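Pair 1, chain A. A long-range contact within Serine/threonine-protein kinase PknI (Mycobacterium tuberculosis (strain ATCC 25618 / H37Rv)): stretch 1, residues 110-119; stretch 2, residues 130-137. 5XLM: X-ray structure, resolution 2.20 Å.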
# COMPACT_ATOMS: atom_id res chain seq x y z
N LYS A 110 -1.33 -7.91 -1.10
CA LYS A 110 -1.23 -7.70 0.33
C LYS A 110 0.24 -7.57 0.72
O LYS A 110 1.06 -8.42 0.35
CB LYS A 110 -1.88 -8.84 1.12
CG LYS A 110 -1.82 -8.63 2.63
CD LYS A 110 -2.93 -9.36 3.36
CE LYS A 110 -2.72 -10.87 3.36
NZ LYS A 110 -3.68 -11.56 4.27
N SER A 111 0.55 -6.51 1.45
CA SER A 111 1.90 -6.34 1.97
C SER A 111 2.11 -7.25 3.17
O SER A 111 1.15 -7.67 3.84
CB SER A 111 2.14 -4.88 2.36
OG SER A 111 1.30 -4.49 3.44
N ARG A 112 3.36 -7.56 3.45
CA ARG A 112 3.63 -8.41 4.59
C ARG A 112 3.35 -7.64 5.88
O ARG A 112 3.56 -6.43 5.94
CB ARG A 112 5.07 -8.92 4.59
CG ARG A 112 6.12 -7.88 4.91
CD ARG A 112 7.44 -8.53 5.30
NE ARG A 112 8.04 -9.27 4.19
CZ ARG A 112 9.10 -8.85 3.51
NH1 ARG A 112 9.58 -9.59 2.51
NH2 ARG A 112 9.69 -7.71 3.82
N PRO A 113 2.85 -8.31 6.92
CA PRO A 113 2.59 -7.62 8.18
C PRO A 113 3.89 -7.16 8.82
O PRO A 113 4.90 -7.87 8.81
CB PRO A 113 1.88 -8.67 9.03
CG PRO A 113 2.29 -9.98 8.44
CD PRO A 113 2.46 -9.73 6.97
N GLU A 114 3.87 -5.94 9.36
CA GLU A 114 5.05 -5.36 9.98
C GLU A 114 4.68 -4.80 11.34
O GLU A 114 3.63 -4.16 11.50
CB GLU A 114 5.66 -4.26 9.09
CG GLU A 114 4.66 -3.26 8.54
CD GLU A 114 5.29 -2.28 7.56
OE1 GLU A 114 4.67 -1.23 7.29
OE2 GLU A 114 6.40 -2.55 7.07
N THR A 115 5.54 -5.05 12.32
CA THR A 115 5.30 -4.58 13.68
C THR A 115 5.55 -3.07 13.76
O THR A 115 6.63 -2.59 13.39
CB THR A 115 6.20 -5.32 14.67
OG1 THR A 115 6.04 -6.73 14.49
CG2 THR A 115 5.84 -4.95 16.10
N VAL A 116 4.55 -2.34 14.23
CA VAL A 116 4.61 -0.88 14.31
C VAL A 116 4.06 -0.45 15.67
O VAL A 116 3.04 -0.96 16.12
CB VAL A 116 3.82 -0.22 13.16
CG1 VAL A 116 3.67 1.27 13.39
CG2 VAL A 116 4.51 -0.48 11.83
N GLN A 117 4.75 0.49 16.31
CA GLN A 117 4.32 1.01 17.60
C GLN A 117 3.20 2.03 17.43
O GLN A 117 3.21 2.83 16.49
CB GLN A 117 5.49 1.63 18.35
CG GLN A 117 6.51 0.62 18.85
CD GLN A 117 5.91 -0.38 19.82
OE1 GLN A 117 5.03 -0.03 20.62
NE2 GLN A 117 6.37 -1.62 19.76
N PHE A 118 2.24 1.99 18.35
CA PHE A 118 1.06 2.84 18.33
C PHE A 118 0.87 3.49 19.69
O PHE A 118 1.12 2.84 20.72
CB PHE A 118 -0.18 2.02 17.95
CG PHE A 118 -1.19 2.77 17.12
CD1 PHE A 118 -0.89 3.15 15.82
CD2 PHE A 118 -2.44 3.07 17.63
CE1 PHE A 118 -1.82 3.83 15.05
CE2 PHE A 118 -3.37 3.75 16.87
CZ PHE A 118 -3.06 4.13 15.58
N PRO A 119 0.46 4.77 19.75
CA PRO A 119 0.28 5.59 20.96
C PRO A 119 -0.28 4.84 22.17
O PRO A 119 0.40 4.79 23.20
CB PRO A 119 -0.72 6.66 20.50
CG PRO A 119 -0.58 6.72 18.99
CD PRO A 119 0.32 5.60 18.54
N GLN A 130 1.77 0.91 22.01
CA GLN A 130 1.45 -0.51 21.94
C GLN A 130 1.84 -1.10 20.59
O GLN A 130 1.79 -0.43 19.56
CB GLN A 130 -0.04 -0.74 22.21
CG GLN A 130 -0.97 0.03 21.29
CD GLN A 130 -2.43 -0.11 21.68
OE1 GLN A 130 -2.76 -0.72 22.70
NE2 GLN A 130 -3.31 0.43 20.85
N ALA A 131 2.22 -2.38 20.61
CA ALA A 131 2.70 -3.07 19.41
C ALA A 131 1.52 -3.51 18.55
O ALA A 131 0.56 -4.11 19.06
CB ALA A 131 3.56 -4.27 19.79
N THR A 132 1.59 -3.23 17.25
CA THR A 132 0.55 -3.60 16.31
C THR A 132 1.16 -4.27 15.09
O THR A 132 2.37 -4.22 14.87
CB THR A 132 -0.27 -2.37 15.85
OG1 THR A 132 0.55 -1.54 15.02
CG2 THR A 132 -0.76 -1.56 17.04
N THR A 133 0.30 -4.92 14.31
CA THR A 133 0.64 -5.39 12.97
C THR A 133 -0.16 -4.58 11.96
O THR A 133 -1.38 -4.48 12.07
CB THR A 133 0.35 -6.88 12.80
OG1 THR A 133 -1.07 -7.11 12.89
CG2 THR A 133 1.06 -7.69 13.87
N GLN A 134 0.54 -3.99 11.00
CA GLN A 134 -0.08 -3.14 9.99
C GLN A 134 0.24 -3.68 8.60
O GLN A 134 1.39 -4.02 8.31
CB GLN A 134 0.38 -1.69 10.12
CG GLN A 134 0.24 -1.14 11.53
CD GLN A 134 0.43 0.36 11.60
OE1 GLN A 134 0.69 1.01 10.59
NE2 GLN A 134 0.29 0.91 12.80
N LEU A 135 -0.78 -3.76 7.76
CA LEU A 135 -0.60 -4.22 6.39
C LEU A 135 -1.57 -3.47 5.48
O LEU A 135 -2.57 -2.91 5.94
CB LEU A 135 -0.81 -5.73 6.27
CG LEU A 135 -2.10 -6.38 6.78
CD1 LEU A 135 -3.25 -6.26 5.79
CD2 LEU A 135 -1.85 -7.84 7.12
N LEU A 136 -1.25 -3.47 4.20
CA LEU A 136 -2.09 -2.88 3.17
C LEU A 136 -2.62 -3.98 2.26
O LEU A 136 -1.84 -4.81 1.77
CB LEU A 136 -1.32 -1.84 2.35
CG LEU A 136 -2.12 -1.11 1.27
CD1 LEU A 136 -3.29 -0.36 1.89
CD2 LEU A 136 -1.23 -0.17 0.48
N ALA A 137 -3.93 -3.98 2.04
CA ALA A 137 -4.56 -4.89 1.09
C ALA A 137 -5.16 -4.06 -0.03
O ALA A 137 -5.86 -3.08 0.24
CB ALA A 137 -5.63 -5.75 1.76
O HOH W 1 3.17 -3.67 5.54

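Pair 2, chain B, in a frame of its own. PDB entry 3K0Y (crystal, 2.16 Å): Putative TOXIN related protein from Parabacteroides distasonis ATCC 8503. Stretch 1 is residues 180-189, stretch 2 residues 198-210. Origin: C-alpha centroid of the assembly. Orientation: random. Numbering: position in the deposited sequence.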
# COMPACT_ATOMS: atom_id res chain seq x y z
N LYS B 180 4.47 -8.32 -18.68
CA LYS B 180 4.00 -9.51 -19.36
C LYS B 180 3.63 -10.43 -18.20
O LYS B 180 2.90 -9.97 -17.29
CB LYS B 180 5.06 -10.07 -20.31
CG LYS B 180 5.82 -9.01 -21.14
CD LYS B 180 4.96 -7.89 -21.69
CE LYS B 180 5.76 -6.94 -22.59
NZ LYS B 180 5.52 -7.18 -24.05
N GLY B 181 4.12 -11.67 -18.16
CA GLY B 181 4.02 -12.46 -16.91
C GLY B 181 5.38 -12.87 -16.36
O GLY B 181 5.51 -13.93 -15.75
N GLU B 182 6.39 -12.03 -16.61
CA GLU B 182 7.74 -12.18 -16.05
C GLU B 182 7.85 -11.35 -14.75
O GLU B 182 7.15 -10.36 -14.57
CB GLU B 182 8.81 -11.66 -17.03
CG GLU B 182 9.42 -12.68 -18.03
CD GLU B 182 10.71 -12.13 -18.72
OE1 GLU B 182 11.71 -11.90 -18.00
OE2 GLU B 182 10.74 -11.91 -19.97
N THR B 183 8.80 -11.71 -13.91
CA THR B 183 9.14 -10.95 -12.72
C THR B 183 10.31 -9.97 -12.92
O THR B 183 11.30 -10.29 -13.55
CB THR B 183 9.41 -11.88 -11.58
OG1 THR B 183 8.29 -12.79 -11.46
CG2 THR B 183 9.51 -11.09 -10.28
N VAL B 184 10.17 -8.75 -12.38
CA VAL B 184 11.17 -7.70 -12.50
C VAL B 184 11.49 -7.20 -11.14
O VAL B 184 10.78 -7.52 -10.17
CB VAL B 184 10.67 -6.45 -13.34
CG1 VAL B 184 10.28 -6.87 -14.78
CG2 VAL B 184 9.54 -5.71 -12.64
N ASP B 185 12.55 -6.38 -11.06
CA ASP B 185 12.96 -5.75 -9.84
C ASP B 185 12.28 -4.41 -9.68
O ASP B 185 12.31 -3.58 -10.59
CB ASP B 185 14.46 -5.52 -9.82
CG ASP B 185 15.26 -6.80 -9.70
OD1 ASP B 185 14.70 -7.89 -9.39
OD2 ASP B 185 16.47 -6.69 -9.92
N LEU B 186 11.68 -4.21 -8.51
CA LEU B 186 11.03 -2.96 -8.16
C LEU B 186 11.89 -2.36 -7.08
O LEU B 186 12.17 -3.01 -6.08
CB LEU B 186 9.61 -3.21 -7.69
CG LEU B 186 8.66 -2.04 -7.50
CD1 LEU B 186 8.22 -1.45 -8.80
CD2 LEU B 186 7.41 -2.41 -6.68
N VAL B 187 12.39 -1.16 -7.32
CA VAL B 187 13.25 -0.44 -6.42
C VAL B 187 12.37 0.69 -5.84
O VAL B 187 11.81 1.51 -6.58
CB VAL B 187 14.51 0.09 -7.15
CG1 VAL B 187 15.34 1.02 -6.27
CG2 VAL B 187 15.39 -1.11 -7.65
N VAL B 188 12.26 0.73 -4.51
CA VAL B 188 11.57 1.79 -3.85
C VAL B 188 12.56 2.51 -2.95
O VAL B 188 13.01 1.96 -1.94
CB VAL B 188 10.41 1.24 -2.99
CG1 VAL B 188 9.71 2.40 -2.28
CG2 VAL B 188 9.44 0.43 -3.82
N ASN B 189 12.83 3.77 -3.30
CA ASN B 189 13.60 4.70 -2.51
C ASN B 189 12.73 5.46 -1.51
O ASN B 189 11.54 5.74 -1.78
CB ASN B 189 14.29 5.68 -3.47
CG ASN B 189 15.32 4.99 -4.34
OD1 ASN B 189 16.21 4.36 -3.82
ND2 ASN B 189 15.17 5.05 -5.63
N ALA B 198 16.96 2.41 -0.06
CA ALA B 198 16.28 1.69 -1.13
C ALA B 198 15.83 0.31 -0.62
O ALA B 198 16.51 -0.34 0.18
CB ALA B 198 17.21 1.47 -2.32
N TYR B 199 14.70 -0.14 -1.10
CA TYR B 199 14.33 -1.51 -0.88
C TYR B 199 13.99 -2.09 -2.23
O TYR B 199 13.44 -1.42 -3.05
CB TYR B 199 13.18 -1.63 0.12
CG TYR B 199 13.64 -1.52 1.57
CD1 TYR B 199 14.92 -2.04 2.02
CD2 TYR B 199 12.84 -0.86 2.49
CE1 TYR B 199 15.30 -1.89 3.40
CE2 TYR B 199 13.24 -0.67 3.79
CZ TYR B 199 14.44 -1.20 4.26
OH TYR B 199 14.64 -0.97 5.60
N LYS B 200 14.40 -3.34 -2.44
CA LYS B 200 14.24 -4.01 -3.72
C LYS B 200 13.30 -5.16 -3.58
O LYS B 200 13.58 -6.09 -2.83
CB LYS B 200 15.55 -4.56 -4.20
CG LYS B 200 16.52 -3.57 -4.66
CD LYS B 200 17.56 -4.22 -5.60
CE LYS B 200 18.49 -3.15 -6.21
NZ LYS B 200 19.77 -3.76 -6.66
N LEU B 201 12.22 -5.13 -4.32
CA LEU B 201 11.25 -6.19 -4.27
C LEU B 201 11.08 -6.77 -5.68
O LEU B 201 11.38 -6.15 -6.68
CB LEU B 201 9.89 -5.68 -3.76
CG LEU B 201 9.83 -4.74 -2.55
CD1 LEU B 201 10.09 -3.30 -2.99
CD2 LEU B 201 8.43 -4.74 -1.85
N LYS B 202 10.55 -7.98 -5.72
CA LYS B 202 10.23 -8.66 -6.97
C LYS B 202 8.80 -8.29 -7.27
O LYS B 202 7.98 -8.32 -6.38
CB LYS B 202 10.35 -10.18 -6.79
CG LYS B 202 11.73 -10.66 -6.53
CD LYS B 202 12.56 -10.52 -7.75
CE LYS B 202 13.93 -11.17 -7.63
NZ LYS B 202 14.92 -10.59 -8.61
N TYR B 203 8.52 -7.98 -8.53
CA TYR B 203 7.19 -7.58 -9.02
C TYR B 203 6.84 -8.21 -10.39
O TYR B 203 7.59 -8.11 -11.37
CB TYR B 203 7.12 -6.06 -9.16
CG TYR B 203 5.79 -5.60 -9.71
CD1 TYR B 203 4.62 -5.71 -8.95
CD2 TYR B 203 5.69 -5.09 -10.99
CE1 TYR B 203 3.38 -5.31 -9.45
CE2 TYR B 203 4.45 -4.70 -11.51
CZ TYR B 203 3.31 -4.80 -10.72
OH TYR B 203 2.09 -4.43 -11.23
N ASN B 204 5.66 -8.82 -10.45
CA ASN B 204 5.15 -9.41 -11.67
C ASN B 204 3.74 -8.86 -11.83
O ASN B 204 2.98 -8.91 -10.88
CB ASN B 204 5.14 -10.94 -11.53
CG ASN B 204 4.75 -11.67 -12.84
OD1 ASN B 204 3.80 -11.30 -13.51
ND2 ASN B 204 5.50 -12.71 -13.18
N SER B 205 3.39 -8.30 -13.00
CA SER B 205 2.03 -7.78 -13.20
C SER B 205 0.94 -8.85 -13.07
O SER B 205 -0.21 -8.54 -12.83
CB SER B 205 1.89 -7.13 -14.58
OG SER B 205 2.77 -6.06 -14.71
N ASP B 206 1.30 -10.10 -13.29
CA ASP B 206 0.37 -11.21 -13.06
C ASP B 206 0.33 -11.61 -11.57
O ASP B 206 1.25 -12.24 -11.09
CB ASP B 206 0.80 -12.39 -13.95
CG ASP B 206 -0.23 -13.49 -13.99
OD1 ASP B 206 -1.36 -13.27 -13.57
OD2 ASP B 206 0.11 -14.58 -14.48
N LYS B 207 -0.74 -11.23 -10.86
CA LYS B 207 -0.94 -11.56 -9.41
C LYS B 207 -0.82 -13.04 -9.10
O LYS B 207 -0.26 -13.44 -8.08
CB LYS B 207 -2.33 -11.15 -8.94
CG LYS B 207 -2.60 -9.66 -8.98
CD LYS B 207 -3.66 -9.29 -7.97
CE LYS B 207 -4.64 -8.27 -8.51
NZ LYS B 207 -5.78 -8.24 -7.58
N THR B 208 -1.43 -13.84 -9.97
CA THR B 208 -1.29 -15.29 -9.97
C THR B 208 0.10 -15.80 -9.66
O THR B 208 0.26 -16.60 -8.76
CB THR B 208 -1.67 -15.83 -11.34
OG1 THR B 208 -3.10 -15.79 -11.46
CG2 THR B 208 -1.15 -17.26 -11.52
N LYS B 209 1.11 -15.32 -10.39
CA LYS B 209 2.47 -15.90 -10.32
C LYS B 209 3.18 -15.44 -9.04
O LYS B 209 4.01 -16.18 -8.49
CB LYS B 209 3.32 -15.51 -11.54
CG LYS B 209 2.55 -15.40 -12.87
CD LYS B 209 2.76 -16.57 -13.80
CE LYS B 209 3.77 -16.22 -14.87
NZ LYS B 209 4.10 -17.37 -15.72
N MSE B 210 2.86 -14.23 -8.58
CA MSE B 210 3.32 -13.75 -7.29
C MSE B 210 2.95 -14.78 -6.24
O MSE B 210 3.63 -14.92 -5.21
CB MSE B 210 2.66 -12.40 -6.93
CG MSE B 210 2.94 -11.22 -7.88
SE MSE B 210 4.37 -10.05 -7.23
CE MSE B 210 5.80 -11.31 -7.50

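The two pairs differ most where the regular pairing of strands breaks down, at Leu A135 in pair 1 and its counterpart Asn B204 in pair 2. In pair 1 the side chain that holds the break comes from stretch 1, alongside a backbone bond: Ser A111 N donates to Leu A136 O (3.0 Å), and Leu A136 N donates to Ser A111 OG (2.8 Å), so a serine hydroxyl takes the acceptor role that a backbone carbonyl plays in a regular ladder. A second ladder then resumes with Lys A110 opposite Ala A137, its register shifted by one. Water 1 joins this corner, donating to Arg A112 O (2.8 Å) and hydrogen bonding to Ser A111 OG (2.9 Å). In pair 2 the bracing comes from stretch 2. Asn B204 ND2 donates to Gly B181 O (2.8 Å) and to Thr B183 OG1 (3.3 Å), while Asn B204 OD1 accepts from Asp B206 N (2.8 Å). Gly B181, the match of Ser A111, contributes its carbonyl, and no second ladder follows.

The backbones superpose with an RMSD of 0.8 Å over 14 central residues, and Leu A135 and Asn B204 themselves coincide closely; the difference at the break lies in the side chains and in what follows. Both form antiparallel ladders, with strand directions 131° apart in pair 1 and 143° in pair 2. Glu A114 and Gln A134 match Val B184 and Tyr B203. Here Gln A134 N donates to Glu A114 O (3.1 Å), but the return bond from Glu A114 N to Gln A134 O is weak (3.3 Å); in pair 2 the bonds from Tyr B203 N to Val B184 O and from Val B184 N to Tyr B203 O are both 2.8 Å.

On the face carrying these residues, pair 1 mixes polar and apolar groups. Thr A132 OG1 donates to Val A116 O (2.8 Å), supplementing the bond from Thr A132 N to the same Val A116 O (2.9 Å), and Gln A134 NE2 lies against Val A116 CG1 (3.4 Å). The matching Leu B186 and Leu B201 have no side-chain hydrogen bond; packing is hydrophobic, with Leu B186 CB 4.1 Å from Tyr B203 CB and Val B188 CG2 3.9 Å from Leu B201 CD1. Val B184 CG2 sits at the edge of the Tyr B203 ring, 4.2 Å from CD2.

The other face reverses the contrast. Thr A115 and Thr A133 pair without a side-chain hydrogen bond, whereas the matching Asp B185 and Lys B202 form a salt bridge, OD1 to NZ, at 2.8 Å. The lysine's length lets its amine reach across the non-hydrogen-bonded pair to the carboxylate.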